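FtsY (PDB 1ZU4) is the signal recognition particle receptor, represented here by its NG domain, in which a helical bundle is joined to a P-loop NTPase fold. Local coordinates at residues Ser178-Ala183 with Asn217-Gln222; Ile259-Met264 with Leu274-Leu279; Ile287-Gly290 with Leu296-Phe299. All coordinates share one frame; numbering follows the deposited sequence.

Contact 1: residues Ser178-Ala183 with Asn217-Gln222; sequences SVVFDA and NKIIQQ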
ATOM      1  N   SER A 178      -3.387  -6.844 -25.755  1.00 14.45           N
ATOM      2  CA  SER A 178      -4.179  -6.180 -26.809  1.00 16.41           C
ATOM      3  C   SER A 178      -5.025  -5.062 -26.207  1.00 16.01           C
ATOM      4  O   SER A 178      -5.217  -4.032 -26.830  1.00 16.86           O
ATOM      5  CB  SER A 178      -5.015  -7.167 -27.618  1.00 15.78           C
ATOM      6  OG  SER A 178      -6.018  -7.741 -26.797  1.00 17.81           O
ATOM      7  N   VAL A 179      -5.498  -5.244 -24.982  1.00 16.89           N
ATOM      8  CA  VAL A 179      -6.225  -4.161 -24.286  1.00 16.53           C
ATOM      9  C   VAL A 179      -5.260  -2.974 -24.033  1.00 16.37           C
ATOM     10  O   VAL A 179      -5.607  -1.814 -24.243  1.00 17.14           O
ATOM     11  CB  VAL A 179      -6.776  -4.669 -22.958  1.00 15.89           C
ATOM     12  CG1 VAL A 179      -7.528  -3.558 -22.205  1.00 15.19           C
ATOM     13  CG2 VAL A 179      -7.660  -5.966 -23.176  1.00 17.66           C
ATOM     14  N   VAL A 180      -4.040  -3.285 -23.623  1.00 16.42           N
ATOM     15  CA  VAL A 180      -3.010  -2.236 -23.417  1.00 16.70           C
ATOM     16  C   VAL A 180      -2.707  -1.551 -24.736  1.00 16.69           C
ATOM     17  O   VAL A 180      -2.687  -0.333 -24.796  1.00 18.56           O
ATOM     18  CB  VAL A 180      -1.808  -2.796 -22.689  1.00 15.61           C
ATOM     19  CG1 VAL A 180      -0.621  -1.808 -22.688  1.00 16.87           C
ATOM     20  CG2 VAL A 180      -2.237  -3.189 -21.267  1.00 15.23           C
ATOM     21  N   PHE A 181      -2.547  -2.313 -25.818  1.00 17.07           N
ATOM     22  CA  PHE A 181      -2.434  -1.690 -27.159  1.00 17.25           C
ATOM     23  C   PHE A 181      -3.570  -0.689 -27.449  1.00 17.64           C
ATOM     24  O   PHE A 181      -3.333   0.464 -27.871  1.00 17.79           O
ATOM     25  CB  PHE A 181      -2.366  -2.777 -28.274  1.00 16.77           C
ATOM     26  CG  PHE A 181      -2.273  -2.215 -29.677  1.00 18.21           C
ATOM     27  CD1 PHE A 181      -1.071  -2.243 -30.368  1.00 19.03           C
ATOM     28  CD2 PHE A 181      -3.400  -1.686 -30.312  1.00 19.26           C
ATOM     29  CE1 PHE A 181      -0.974  -1.746 -31.649  1.00 21.22           C
ATOM     30  CE2 PHE A 181      -3.318  -1.178 -31.623  1.00 21.82           C
ATOM     31  CZ  PHE A 181      -2.093  -1.211 -32.284  1.00 20.97           C
ATOM     32  N   ASP A 182      -4.809  -1.103 -27.210  1.00 17.80           N
ATOM     33  CA  ASP A 182      -5.928  -0.186 -27.446  1.00 18.71           C
ATOM     34  C   ASP A 182      -5.929   1.047 -26.545  1.00 17.73           C
ATOM     35  O   ASP A 182      -6.159   2.180 -27.014  1.00 17.11           O
ATOM     36  CB  ASP A 182      -7.263  -0.925 -27.342  1.00 18.63           C
ATOM     37  CG  ASP A 182      -7.510  -1.820 -28.552  1.00 22.45           C
ATOM     38  OD1 ASP A 182      -6.846  -1.609 -29.610  1.00 17.36           O
ATOM     39  OD2 ASP A 182      -8.402  -2.696 -28.446  1.00 22.00           O
ATOM     40  N   ALA A 183      -5.639   0.840 -25.272  1.00 16.95           N
ATOM     41  CA  ALA A 183      -5.584   1.968 -24.302  1.00 18.39           C
ATOM     42  C   ALA A 183      -4.483   3.007 -24.589  1.00 20.65           C
ATOM     43  O   ALA A 183      -4.703   4.241 -24.508  1.00 20.55           O
ATOM     44  CB  ALA A 183      -5.449   1.402 -22.880  1.00 18.19           C
ATOM     45  N   ASN A 217       4.946  -3.616 -21.324  1.00 17.24           N
ATOM     46  CA  ASN A 217       6.089  -2.751 -21.242  1.00 17.59           C
ATOM     47  C   ASN A 217       6.574  -2.298 -22.617  1.00 17.60           C
ATOM     48  O   ASN A 217       6.817  -1.107 -22.848  1.00 18.18           O
ATOM     49  CB  ASN A 217       7.198  -3.524 -20.562  1.00 17.17           C
ATOM     50  CG  ASN A 217       7.051  -3.567 -19.062  1.00 20.23           C
ATOM     51  OD1 ASN A 217       6.257  -2.815 -18.460  1.00 19.94           O
ATOM     52  ND2 ASN A 217       7.848  -4.448 -18.421  1.00 24.36           N
ATOM     53  N   LYS A 218       6.711  -3.254 -23.525  1.00 17.43           N
ATOM     54  CA  LYS A 218       7.154  -2.966 -24.885  1.00 18.81           C
ATOM     55  C   LYS A 218       6.173  -2.049 -25.615  1.00 18.93           C
ATOM     56  O   LYS A 218       6.569  -1.114 -26.291  1.00 18.78           O
ATOM     57  CB  LYS A 218       7.401  -4.281 -25.646  1.00 20.18           C
ATOM     58  CG  LYS A 218       8.722  -5.050 -25.216  1.00 21.29           C
ATOM     59  CD  LYS A 218       9.912  -4.027 -25.200  1.00 27.02           C
ATOM     60  CE  LYS A 218      11.233  -4.616 -25.705  1.00 31.78           C
ATOM     61  NZ  LYS A 218      12.193  -3.533 -26.132  1.00 35.34           N
ATOM     62  N   ILE A 219       4.882  -2.279 -25.423  1.00 18.47           N
ATOM     63  CA  ILE A 219       3.884  -1.406 -26.040  1.00 18.33           C
ATOM     64  C   ILE A 219       3.972   0.033 -25.502  1.00 18.34           C
ATOM     65  O   ILE A 219       3.891   1.016 -26.280  1.00 18.18           O
ATOM     66  CB  ILE A 219       2.429  -1.949 -25.807  1.00 16.93           C
ATOM     67  CG1 ILE A 219       2.163  -3.079 -26.801  1.00 16.28           C
ATOM     68  CG2 ILE A 219       1.402  -0.847 -26.122  1.00 17.67           C
ATOM     69  CD1 ILE A 219       1.093  -4.008 -26.419  1.00 15.40           C
ATOM     70  N   ILE A 220       4.092   0.151 -24.175  1.00 18.85           N
ATOM     71  CA  ILE A 220       3.991   1.469 -23.536  1.00 18.65           C
ATOM     72  C   ILE A 220       5.288   2.288 -23.671  1.00 19.79           C
ATOM     73  O   ILE A 220       5.230   3.506 -23.885  1.00 20.36           O
ATOM     74  CB  ILE A 220       3.420   1.433 -22.074  1.00 18.79           C
ATOM     75  CG1 ILE A 220       4.445   0.875 -21.075  1.00 18.50           C
ATOM     76  CG2 ILE A 220       2.084   0.649 -22.011  1.00 15.77           C
ATOM     77  CD1 ILE A 220       3.847   0.483 -19.730  1.00 19.58           C
ATOM     78  N   GLN A 221       6.429   1.617 -23.600  1.00 20.91           N
ATOM     79  CA  GLN A 221       7.732   2.285 -23.716  1.00 21.02           C
ATOM     80  C   GLN A 221       7.989   2.921 -25.094  1.00 22.60           C
ATOM     81  O   GLN A 221       8.869   3.777 -25.234  1.00 22.27           O
ATOM     82  CB  GLN A 221       8.834   1.333 -23.297  1.00 21.06           C
ATOM     83  CG  GLN A 221       8.710   0.943 -21.845  1.00 19.36           C
ATOM     84  CD  GLN A 221       9.628  -0.137 -21.452  1.00 20.78           C
ATOM     85  OE1 GLN A 221      10.012  -0.934 -22.272  1.00 24.37           O
ATOM     86  NE2 GLN A 221       9.968  -0.216 -20.159  1.00 24.09           N
ATOM     87  N   GLN A 222       7.197   2.531 -26.092  1.00 23.06           N
ATOM     88  CA  GLN A 222       7.229   3.217 -27.395  1.00 24.81           C
ATOM     89  C   GLN A 222       6.649   4.615 -27.290  1.00 25.58           C
ATOM     90  O   GLN A 222       6.971   5.485 -28.104  1.00 26.81           O
ATOM     91  CB  GLN A 222       6.420   2.454 -28.448  1.00 24.40           C
ATOM     92  CG  GLN A 222       7.092   1.157 -28.895  1.00 23.28           C
ATOM     93  CD  GLN A 222       6.249   0.468 -29.904  1.00 25.22           C
ATOM     94  OE1 GLN A 222       6.049   0.980 -31.000  1.00 25.98           O
ATOM     95  NE2 GLN A 222       5.700  -0.683 -29.540  1.00 19.11           N
TER
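Ile219 reaches across from helix 206-221 and presents two different branches to Val180 and Phe181 of helix 176-189. Its CG2 methyl lies 4.1 Å from Val180 CG1 and reaches the CA of Phe181 as well. The longer branch carries CD1 to the backbone of the other helix, where it sits 4.1 Å from Phe181 N and equally close to Phe181 CB. The aromatic ring points on away from this methyl, so Phe181 meets Ile219 through the root of its side chain; at the ring edge, in its plane, lies OD1 of the neighbouring Asp182.

The two segments run almost parallel, 9° apart, with their axes 9.6 Å from each other at closest approach. Such a side-by-side pair belongs to the layered alpha/beta fold of the P-loop NTPases: strand 194-198 follows the first helix in the chain and leads to the second, and Ala183 touches strand 136-140 while Ile220 touches strand 106-111, the two strands bordering 194-198 in the sheet.

On this buried side, Val180, with CG1 anti to its own N (chi1 170°), brings that methyl within 3.7 Å of Ile220 CG2, the two side chains lying aslant to each other. The CG1 arm of Ile220 takes the crowded rotamer between N and the carbonyl carbon, while CG2 is left facing Val180.

Contact 2: residues Ile259-Met264 with Leu274-Leu279; sequences IILTKM and LAIKEL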
ATOM      1  N   ILE A 259       3.837   0.041  -2.927  1.00 12.06           N
ATOM      2  CA  ILE A 259       2.761  -0.757  -2.316  1.00 13.39           C
ATOM      3  C   ILE A 259       1.511   0.120  -2.036  1.00 13.61           C
ATOM      4  O   ILE A 259       1.612   1.278  -1.617  1.00 12.19           O
ATOM      5  CB  ILE A 259       3.228  -1.403  -0.964  1.00 14.20           C
ATOM      6  CG1 ILE A 259       4.474  -2.325  -1.108  1.00 17.04           C
ATOM      7  CG2 ILE A 259       2.107  -2.182  -0.241  1.00 13.60           C
ATOM      8  CD1 ILE A 259       4.359  -3.393  -2.106  1.00 18.66           C
ATOM      9  N   ILE A 260       0.347  -0.486  -2.217  1.00 14.50           N
ATOM     10  CA  ILE A 260      -0.932   0.038  -1.805  1.00 13.88           C
ATOM     11  C   ILE A 260      -1.419  -0.905  -0.701  1.00 15.16           C
ATOM     12  O   ILE A 260      -1.705  -2.036  -0.977  1.00 17.13           O
ATOM     13  CB  ILE A 260      -1.962   0.009  -2.958  1.00 14.33           C
ATOM     14  CG1 ILE A 260      -1.452   0.832  -4.193  1.00 13.63           C
ATOM     15  CG2 ILE A 260      -3.295   0.548  -2.502  1.00 13.10           C
ATOM     16  CD1 ILE A 260      -2.501   0.858  -5.321  1.00 12.98           C
ATOM     17  N   LEU A 261      -1.501  -0.408   0.525  1.00 14.33           N
ATOM     18  CA  LEU A 261      -1.903  -1.149   1.720  1.00 14.60           C
ATOM     19  C   LEU A 261      -3.395  -0.883   1.938  1.00 14.42           C
ATOM     20  O   LEU A 261      -3.761   0.207   2.266  1.00 13.38           O
ATOM     21  CB  LEU A 261      -1.113  -0.612   2.936  1.00 14.35           C
ATOM     22  CG  LEU A 261      -1.374  -1.370   4.254  1.00 15.97           C
ATOM     23  CD1 LEU A 261      -1.041  -2.867   4.144  1.00 14.17           C
ATOM     24  CD2 LEU A 261      -0.644  -0.722   5.429  1.00 15.80           C
ATOM     25  N   THR A 262      -4.235  -1.889   1.740  1.00 16.08           N
ATOM     26  CA  THR A 262      -5.676  -1.736   1.819  1.00 17.43           C
ATOM     27  C   THR A 262      -6.194  -2.295   3.101  1.00 18.15           C
ATOM     28  O   THR A 262      -5.483  -3.058   3.801  1.00 19.24           O
ATOM     29  CB  THR A 262      -6.382  -2.496   0.681  1.00 16.85           C
ATOM     30  OG1 THR A 262      -6.053  -3.890   0.772  1.00 19.49           O
ATOM     31  CG2 THR A 262      -5.947  -1.951  -0.675  1.00 18.44           C
ATOM     32  N   LYS A 263      -7.435  -1.902   3.421  1.00 19.91           N
ATOM     33  CA  LYS A 263      -8.179  -2.468   4.550  1.00 21.42           C
ATOM     34  C   LYS A 263      -7.560  -2.231   5.882  1.00 21.78           C
ATOM     35  O   LYS A 263      -7.816  -2.981   6.820  1.00 22.68           O
ATOM     36  CB  LYS A 263      -8.474  -3.967   4.340  1.00 20.22           C
ATOM     37  CG  LYS A 263      -9.538  -4.158   3.261  1.00 24.78           C
ATOM     38  CD  LYS A 263      -9.823  -5.609   2.933  1.00 27.79           C
ATOM     39  CE  LYS A 263     -10.385  -5.705   1.527  1.00 32.39           C
ATOM     40  NZ  LYS A 263     -11.603  -4.788   1.349  1.00 34.93           N
ATOM     41  N   MET A 264      -6.780  -1.159   5.999  1.00 22.96           N
ATOM     42  CA  MET A 264      -6.189  -0.838   7.287  1.00 23.46           C
ATOM     43  C   MET A 264      -7.248  -0.746   8.374  1.00 24.00           C
ATOM     44  O   MET A 264      -7.041  -1.229   9.475  1.00 23.55           O
ATOM     45  CB  MET A 264      -5.383   0.457   7.218  1.00 24.04           C
ATOM     46  CG  MET A 264      -4.328   0.565   8.342  1.00 23.60           C
ATOM     47  SD  MET A 264      -3.217  -0.867   8.584  1.00 22.21           S
ATOM     48  CE  MET A 264      -2.946  -0.784  10.362  1.00 20.42           C
ATOM     49  N   LEU A 274       5.527  -1.739   9.312  1.00 13.09           N
ATOM     50  CA  LEU A 274       6.919  -1.989   9.603  1.00 14.33           C
ATOM     51  C   LEU A 274       7.353  -3.352   9.125  1.00 13.48           C
ATOM     52  O   LEU A 274       8.481  -3.519   8.730  1.00 14.03           O
ATOM     53  CB  LEU A 274       7.190  -1.850  11.098  1.00 14.08           C
ATOM     54  CG  LEU A 274       7.054  -0.445  11.692  1.00 18.25           C
ATOM     55  CD1 LEU A 274       7.329  -0.500  13.212  1.00 20.42           C
ATOM     56  CD2 LEU A 274       8.069   0.389  11.031  1.00 20.05           C
ATOM     57  N   ALA A 275       6.474  -4.333   9.233  1.00 13.15           N
ATOM     58  CA  ALA A 275       6.728  -5.657   8.702  1.00 13.04           C
ATOM     59  C   ALA A 275       6.982  -5.533   7.196  1.00 13.21           C
ATOM     60  O   ALA A 275       7.881  -6.174   6.683  1.00 12.08           O
ATOM     61  CB  ALA A 275       5.517  -6.624   9.002  1.00 13.15           C
ATOM     62  N   ILE A 276       6.186  -4.708   6.492  1.00 13.48           N
ATOM     63  CA  ILE A 276       6.352  -4.508   5.054  1.00 13.79           C
ATOM     64  C   ILE A 276       7.744  -3.909   4.744  1.00 14.95           C
ATOM     65  O   ILE A 276       8.503  -4.420   3.920  1.00 13.15           O
ATOM     66  CB  ILE A 276       5.188  -3.620   4.465  1.00 15.16           C
ATOM     67  CG1 ILE A 276       3.881  -4.453   4.435  1.00 13.22           C
ATOM     68  CG2 ILE A 276       5.541  -3.097   3.064  1.00 14.56           C
ATOM     69  CD1 ILE A 276       2.611  -3.626   4.332  1.00 14.04           C
ATOM     70  N   LYS A 277       8.047  -2.803   5.405  1.00 15.68           N
ATOM     71  CA  LYS A 277       9.338  -2.140   5.274  1.00 15.84           C
ATOM     72  C   LYS A 277      10.490  -3.161   5.478  1.00 14.93           C
ATOM     73  O   LYS A 277      11.415  -3.188   4.681  1.00 13.93           O
ATOM     74  CB  LYS A 277       9.381  -1.001   6.301  1.00 16.30           C
ATOM     75  CG  LYS A 277      10.729  -0.395   6.577  1.00 16.86           C
ATOM     76  CD  LYS A 277      11.254   0.223   5.294  1.00 23.04           C
ATOM     77  CE  LYS A 277      12.755   0.425   5.380  1.00 25.60           C
ATOM     78  NZ  LYS A 277      13.214   0.840   6.758  1.00 33.26           N
ATOM     79  N   GLU A 278      10.405  -4.004   6.513  1.00 13.32           N
ATOM     80  CA  GLU A 278      11.485  -4.980   6.795  1.00 15.46           C
ATOM     81  C   GLU A 278      11.566  -6.077   5.727  1.00 15.07           C
ATOM     82  O   GLU A 278      12.622  -6.278   5.131  1.00 15.90           O
ATOM     83  CB  GLU A 278      11.314  -5.628   8.186  1.00 15.70           C
ATOM     84  CG  GLU A 278      12.374  -6.676   8.539  1.00 17.20           C
ATOM     85  CD  GLU A 278      13.742  -6.076   8.692  1.00 21.81           C
ATOM     86  OE1 GLU A 278      13.859  -4.908   9.125  1.00 23.59           O
ATOM     87  OE2 GLU A 278      14.695  -6.780   8.331  1.00 25.07           O
ATOM     88  N   LEU A 279      10.464  -6.783   5.484  1.00 13.30           N
ATOM     89  CA  LEU A 279      10.521  -7.901   4.579  1.00 14.15           C
ATOM     90  C   LEU A 279      10.700  -7.516   3.103  1.00 14.28           C
ATOM     91  O   LEU A 279      11.464  -8.175   2.439  1.00 13.61           O
ATOM     92  CB  LEU A 279       9.311  -8.841   4.710  1.00 13.15           C
ATOM     93  CG  LEU A 279       9.624 -10.279   4.225  1.00 17.47           C
ATOM     94  CD1 LEU A 279      10.555 -10.985   5.236  1.00 20.49           C
ATOM     95  CD2 LEU A 279       8.371 -11.122   3.976  1.00 17.02           C
TER
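Strand 258-262 and helix 272-280 are the first two elements of a beta-alpha-beta unit of the P-loop NTPase fold, completed by strand 284-288, and they meet here through Ile259, Leu261 and Ile276. Because Ile259 and Leu261 stand two residues apart on the strand, both direct their side chains at the helix, and Ile276 answers them from a single helical position. The backbones stay well separated, with the CA atoms of Ile259 and Ile276, the nearest pair, 9.0 Å apart; hydrocarbon alone bridges the gap.

The strand lies inside the sheet, flanked by strands 230-236 and 284-288. Leu261 exchanges a backbone hydrogen bond with Met286 on one neighbouring strand, and Ile260 bonds to Leu233 and Ile235 on the other. The helix has further neighbours: Val244 of helix 241-250 touches Ile276, and Met53 of helix 51-64, part of the helical bundle, touches Leu274 and Lys277. NZ of Lys277 is gripped by two hydrogen bonds, to the carbonyl oxygens of Tyr86 and Asp88.

Ile276 divides its two branches between the strand residues. CG2, turned anti to its own N, takes the side of Ile259, where it lies a loose 4.4 Å from Ile259 CG1. The other arm extends fully (chi2 161°) toward Leu261. There the side chains meet at a slant, methyl against methyl, with Ile276 CD1 3.7 Å from Leu261 CD1.

Contact 3: residues Ile287-Gly290 with Leu296-Phe299; sequences IGVG and LLAF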
ATOM      1  N   ILE A 287      -2.569   4.285   0.939  1.00 15.76           N
ATOM      2  CA  ILE A 287      -3.204   3.465   1.958  1.00 16.64           C
ATOM      3  C   ILE A 287      -4.738   3.592   1.878  1.00 18.00           C
ATOM      4  O   ILE A 287      -5.269   4.697   1.854  1.00 19.45           O
ATOM      5  CB  ILE A 287      -2.715   3.832   3.379  1.00 16.13           C
ATOM      6  CG1 ILE A 287      -3.333   2.901   4.431  1.00 15.46           C
ATOM      7  CG2 ILE A 287      -2.902   5.352   3.699  1.00 18.36           C
ATOM      8  CD1 ILE A 287      -2.817   3.179   5.850  1.00 17.76           C
ATOM      9  N   GLY A 288      -5.411   2.443   1.853  1.00 19.87           N
ATOM     10  CA  GLY A 288      -6.885   2.336   1.822  1.00 23.14           C
ATOM     11  C   GLY A 288      -7.470   2.492   3.221  1.00 25.42           C
ATOM     12  O   GLY A 288      -7.107   1.748   4.167  1.00 25.90           O
ATOM     13  N   VAL A 289      -8.374   3.456   3.362  1.00 26.51           N
ATOM     14  CA  VAL A 289      -8.856   3.872   4.691  1.00 28.89           C
ATOM     15  C   VAL A 289     -10.297   3.372   4.979  1.00 29.19           C
ATOM     16  O   VAL A 289     -10.817   3.492   6.105  1.00 30.10           O
ATOM     17  CB  VAL A 289      -8.754   5.411   4.777  1.00 29.45           C
ATOM     18  CG1 VAL A 289      -9.921   6.029   5.558  1.00 30.84           C
ATOM     19  CG2 VAL A 289      -7.380   5.818   5.315  1.00 28.68           C
ATOM     20  N   GLY A 290     -10.919   2.791   3.959  1.00 29.60           N
ATOM     21  CA  GLY A 290     -12.311   2.364   4.047  1.00 29.35           C
ATOM     22  C   GLY A 290     -12.882   1.860   2.727  1.00 30.36           C
ATOM     23  O   GLY A 290     -12.138   1.618   1.769  1.00 28.82           O
ATOM     24  N   LEU A 296      -8.932   6.505  -0.030  1.00 22.91           N
ATOM     25  CA  LEU A 296      -7.575   6.200  -0.451  1.00 24.02           C
ATOM     26  C   LEU A 296      -6.758   7.462  -0.303  1.00 24.92           C
ATOM     27  O   LEU A 296      -7.167   8.534  -0.780  1.00 26.68           O
ATOM     28  CB  LEU A 296      -7.547   5.760  -1.904  1.00 23.72           C
ATOM     29  CG  LEU A 296      -6.303   4.945  -2.239  1.00 24.81           C
ATOM     30  CD1 LEU A 296      -6.400   3.488  -1.722  1.00 23.09           C
ATOM     31  CD2 LEU A 296      -6.052   5.039  -3.735  1.00 25.57           C
ATOM     32  N   LEU A 297      -5.609   7.343   0.354  1.00 23.88           N
ATOM     33  CA  LEU A 297      -4.798   8.500   0.667  1.00 23.06           C
ATOM     34  C   LEU A 297      -3.395   8.196   0.261  1.00 22.20           C
ATOM     35  O   LEU A 297      -3.020   7.026   0.192  1.00 21.98           O
ATOM     36  CB  LEU A 297      -4.820   8.804   2.179  1.00 24.26           C
ATOM     37  CG  LEU A 297      -6.136   8.948   2.951  1.00 25.32           C
ATOM     38  CD1 LEU A 297      -5.851   9.023   4.433  1.00 27.93           C
ATOM     39  CD2 LEU A 297      -6.849  10.224   2.496  1.00 28.18           C
ATOM     40  N   ALA A 298      -2.619   9.239  -0.008  1.00 20.75           N
ATOM     41  CA  ALA A 298      -1.199   9.065  -0.101  1.00 19.61           C
ATOM     42  C   ALA A 298      -0.717   8.633   1.269  1.00 18.82           C
ATOM     43  O   ALA A 298      -1.136   9.195   2.271  1.00 16.93           O
ATOM     44  CB  ALA A 298      -0.508  10.372  -0.499  1.00 20.63           C
ATOM     45  N   PHE A 299       0.200   7.666   1.297  1.00 16.64           N
ATOM     46  CA  PHE A 299       0.773   7.210   2.520  1.00 15.96           C
ATOM     47  C   PHE A 299       1.757   8.208   3.122  1.00 16.88           C
ATOM     48  O   PHE A 299       2.584   8.820   2.429  1.00 18.57           O
ATOM     49  CB  PHE A 299       1.507   5.916   2.280  1.00 14.75           C
ATOM     50  CG  PHE A 299       2.025   5.314   3.507  1.00 15.18           C
ATOM     51  CD1 PHE A 299       1.170   4.675   4.364  1.00 12.49           C
ATOM     52  CD2 PHE A 299       3.387   5.398   3.829  1.00 13.01           C
ATOM     53  CE1 PHE A 299       1.664   4.090   5.514  1.00 17.08           C
ATOM     54  CE2 PHE A 299       3.854   4.847   4.977  1.00 14.40           C
ATOM     55  CZ  PHE A 299       3.019   4.205   5.814  1.00 16.15           C
TER
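Ile287 and Leu297 face each other as an antiparallel hydrogen-bonded pair and exchange two backbone bonds, Ile287 N to Leu297 O at 2.9 Å and Leu297 N to Ile287 O at 3.1 Å. The carbonyl oxygen of Ile287 also receives a CA-H...O contact from Leu296 CA, at 3.6 Å. Gly288 and Leu296 form the adjoining non-hydrogen-bonded pair, and together these bridges define a beta hairpin whose second strand, 296-298, is the last in the sheet of this chain.

The remaining contacts are apolar and occupy both faces. On the face of Leu296, its CD1 methyl folds back over the partner strand to lie 3.8 Å from Gly288 CA; Lys124 and Met125 of helix 118-131 also touch this leucine. On the face of Ile287 and Leu297, Val289 CG2 packs 3.7 Å from Leu297 CD1, with Pro6 and Met7 from the N-terminal end of the model against both residues. Further along, Phe299 turns its ring edge to Ile287, whose CB lies near the ring plane 4.1 Å from Phe299 CD1. With CG1 of Ile287 anti to N (chi1 -177°), CG2 is the branch left beside the same ring atom.

The main-chain N-H and C=O groups of Ile287 and Leu297 thus satisfy one another and fix the register, while apolar side chains flank the pair on both faces, leaving the edge strand only partly buried.

In the fold
Beyond the N-terminal helices, the three contacts follow one another in series, none enclosing or crossing another. Contact 1 closes a loop of 33 residues containing strand 194-198 and joins two helices beside the sheet. Contact 2 spans nine residues and lays a helix against an interior strand; contact 3 closes the hairpin loop, with five residues between its segments, at the edge strand 296-298. Contacts 2 and 3 abut, since strands 258-262 and 284-288 are neighbours: Leu261 O lies 2.8 Å from Gly288 N, a probable hydrogen bond, and Met264 packs on Ile287. Contact 1 stands apart, its nearest atoms about 16 Å from those of contact 2 and about 19 Å from contact 3.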